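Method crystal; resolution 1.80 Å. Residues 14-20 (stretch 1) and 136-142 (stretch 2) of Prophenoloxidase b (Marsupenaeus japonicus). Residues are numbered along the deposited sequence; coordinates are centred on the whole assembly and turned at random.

Stretch 1 14-20: LFYLPYE
Stretch 2, residues 136-142: TVLPDRF

What fills the apolar centre of the contact? Val 137, with chi1 at 173° (t), packs against both Phe 15 and Pro 18 and has more of its surface covered by the other stretch than any other residue here. Its CG2 is 4.1 Å from Phe 15 CB, and its CG1 is 4.3 Å from Pro 18 CG. Phe 15 (chi1 -70°, m; chi2 85°) points its CA-to-CB bond toward the second stretch, but its ring leads away; the closest approach is made by the backbone, with Phe 15 O 3.3 Å from Val 137 CG1. Pro 18, whose CA-to-CB bond also points toward the other stretch and whose ring is puckered C-gamma endo, places CG 3.5 Å from Val 137 O and 3.9 Å from Leu 138 CD2.

How does the backbone present these groups? Stretch 1 has no regular helix or strand. Tyr 16 is extended (phi/psi -79/156), Leu 17 takes a left-handed conformation (39/58), and a type I turn follows from Leu 17 to Glu 20, with Pro 18 at -67/-18 and Tyr 19 at -93/-1; Glu 20 N donates to Leu 17 O at 3.0 Å. In stretch 2, Val 137 (-100/-43) leads into Leu 138 (-128/65), then a 3-10 segment spans 139-141, with phi/psi of -60/-25, -61/-21 and -79/-12. Arg 141 N to Leu 138 O and Phe 142 N to Pro 139 O are both hydrogen bonds of 3.0 Å.

Where does the apolar packing give way to polar contact? The change comes along Tyr 19 (chi1 -62°, m; chi2 -79°), whose CA-to-CB bond points sideways while its ring end comes nearer. Tyr 19 CE2 is 3.9 Å from CD2 of Leu 138 (m, t), an oblique approach. Beyond it, Tyr 19 OH donates a 2.7 Å hydrogen bond to Asp 140 OD2 at the ring edge.

What organises the polar edge? Asp 140 (chi1 67°, p; chi2 82°) uses both carboxylate oxygens: OD2 accepts from the tyrosine, while OD1 forms a salt bridge with Arg 141 NH1 at 2.8 Å. Arg 141 folds back through m, m, t and a chi4 of -89°, so that NH1 also reaches Tyr 19 OH at 3.0 Å, a weak hydrogen bond with an angle of only 127°. At the other end of the contact, past Val 137 and away from Tyr 19, a water donates to Thr 136 OG1 (chi1 70°, p) at 2.8 Å and lies a weakly bonded 3.5 Å from Tyr 16 OH, bridging two side chains that do not touch directly.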

# COMPACT_ATOMS: atom_id res chain seq x y z
N LEU A 14 42.85 -35.92 11.74
CA LEU A 14 41.90 -35.38 12.71
C LEU A 14 40.72 -34.70 12.03
O LEU A 14 39.67 -34.53 12.64
CB LEU A 14 42.60 -34.40 13.64
CG LEU A 14 43.91 -34.88 14.26
CD1 LEU A 14 44.69 -33.71 14.84
CD2 LEU A 14 43.64 -35.92 15.33
N PHE A 15 40.91 -34.30 10.77
CA PHE A 15 39.85 -33.64 10.00
C PHE A 15 38.83 -34.65 9.50
O PHE A 15 37.72 -34.28 9.11
CB PHE A 15 40.46 -32.94 8.77
CG PHE A 15 41.30 -31.72 9.08
CD1 PHE A 15 42.65 -31.85 9.41
CD2 PHE A 15 40.76 -30.44 8.99
CE1 PHE A 15 43.42 -30.72 9.68
CE2 PHE A 15 41.53 -29.31 9.25
CZ PHE A 15 42.87 -29.45 9.60
N TYR A 16 39.20 -35.93 9.49
CA TYR A 16 38.39 -36.96 8.84
C TYR A 16 37.18 -37.44 9.65
O TYR A 16 37.15 -37.33 10.87
CB TYR A 16 39.26 -38.15 8.43
CG TYR A 16 40.23 -37.82 7.33
CD1 TYR A 16 40.12 -36.63 6.62
CD2 TYR A 16 41.26 -38.69 7.00
CE1 TYR A 16 41.01 -36.32 5.61
CE2 TYR A 16 42.16 -38.38 5.99
CZ TYR A 16 42.03 -37.19 5.30
OH TYR A 16 42.91 -36.87 4.29
N LEU A 17 36.19 -37.97 8.93
CA LEU A 17 34.95 -38.49 9.51
C LEU A 17 34.42 -37.64 10.67
O LEU A 17 34.26 -38.15 11.78
CB LEU A 17 35.16 -39.94 9.97
CG LEU A 17 35.73 -40.91 8.93
CD1 LEU A 17 35.86 -42.32 9.52
CD2 LEU A 17 34.88 -40.94 7.66
N PRO A 18 34.16 -36.35 10.42
CA PRO A 18 33.84 -35.43 11.53
C PRO A 18 32.51 -35.72 12.23
O PRO A 18 32.31 -35.24 13.34
CB PRO A 18 33.82 -34.05 10.85
CG PRO A 18 33.53 -34.33 9.41
CD PRO A 18 34.20 -35.65 9.12
N TYR A 19 31.62 -36.48 11.59
CA TYR A 19 30.34 -36.81 12.23
C TYR A 19 30.40 -38.13 13.00
O TYR A 19 29.41 -38.54 13.60
CB TYR A 19 29.22 -36.88 11.21
CG TYR A 19 28.95 -35.57 10.48
CD1 TYR A 19 28.21 -34.56 11.08
CD2 TYR A 19 29.43 -35.37 9.19
CE1 TYR A 19 27.96 -33.37 10.41
CE2 TYR A 19 29.18 -34.19 8.52
CZ TYR A 19 28.44 -33.19 9.13
OH TYR A 19 28.20 -32.02 8.45
N GLU A 20 31.54 -38.80 12.96
CA GLU A 20 31.68 -40.07 13.66
C GLU A 20 32.39 -39.87 14.99
O GLU A 20 33.03 -38.84 15.20
CB GLU A 20 32.41 -41.11 12.80
CG GLU A 20 31.76 -41.37 11.44
CD GLU A 20 30.38 -42.00 11.53
OE1 GLU A 20 30.06 -42.59 12.58
OE2 GLU A 20 29.61 -41.91 10.55
N THR A 136 36.33 -32.67 0.74
CA THR A 136 36.63 -34.06 1.10
C THR A 136 36.34 -34.34 2.57
O THR A 136 36.26 -35.49 2.98
CB THR A 136 38.11 -34.42 0.81
OG1 THR A 136 38.95 -33.72 1.74
CG2 THR A 136 38.47 -34.04 -0.61
N VAL A 137 36.18 -33.27 3.34
CA VAL A 137 35.93 -33.34 4.78
C VAL A 137 34.44 -33.15 5.10
O VAL A 137 33.88 -33.87 5.93
CB VAL A 137 36.75 -32.26 5.53
CG1 VAL A 137 36.38 -32.20 7.00
CG2 VAL A 137 38.24 -32.53 5.37
N LEU A 138 33.81 -32.18 4.44
CA LEU A 138 32.38 -31.92 4.65
C LEU A 138 31.65 -31.90 3.31
O LEU A 138 31.15 -30.86 2.89
CB LEU A 138 32.18 -30.56 5.35
CG LEU A 138 32.56 -30.41 6.82
CD1 LEU A 138 32.37 -28.97 7.30
CD2 LEU A 138 31.74 -31.36 7.70
N PRO A 139 31.60 -33.05 2.62
CA PRO A 139 30.95 -33.04 1.31
C PRO A 139 29.48 -32.61 1.36
O PRO A 139 28.98 -32.10 0.35
CB PRO A 139 31.07 -34.50 0.82
CG PRO A 139 31.45 -35.29 2.02
CD PRO A 139 32.19 -34.37 2.93
N ASP A 140 28.81 -32.78 2.50
CA ASP A 140 27.40 -32.41 2.64
C ASP A 140 27.17 -30.91 2.41
O ASP A 140 26.04 -30.50 2.12
CB ASP A 140 26.85 -32.80 4.02
CG ASP A 140 27.49 -32.00 5.15
OD1 ASP A 140 27.06 -30.86 5.41
OD2 ASP A 140 28.43 -32.52 5.80
N ARG A 141 28.23 -30.11 2.56
CA ARG A 141 28.12 -28.66 2.37
C ARG A 141 28.11 -28.24 0.91
O ARG A 141 27.79 -27.08 0.62
CB ARG A 141 29.25 -27.91 3.10
CG ARG A 141 29.29 -28.10 4.62
CD ARG A 141 28.09 -27.47 5.34
NE ARG A 141 28.42 -27.14 6.72
CZ ARG A 141 28.28 -27.97 7.76
NH1 ARG A 141 27.81 -29.20 7.58
NH2 ARG A 141 28.61 -27.57 8.97
N PHE A 142 28.45 -29.15 0.00
CA PHE A 142 28.67 -28.79 -1.40
C PHE A 142 27.84 -29.62 -2.38
O PHE A 142 27.70 -29.25 -3.54
CB PHE A 142 30.17 -28.93 -1.74
CG PHE A 142 31.07 -28.23 -0.77
CD1 PHE A 142 31.33 -26.86 -0.90
CD2 PHE A 142 31.64 -28.92 0.28
CE1 PHE A 142 32.14 -26.21 0.00
CE2 PHE A 142 32.46 -28.27 1.20
CZ PHE A 142 32.71 -26.91 1.05
O HOH W 1 41.11 -35.47 1.66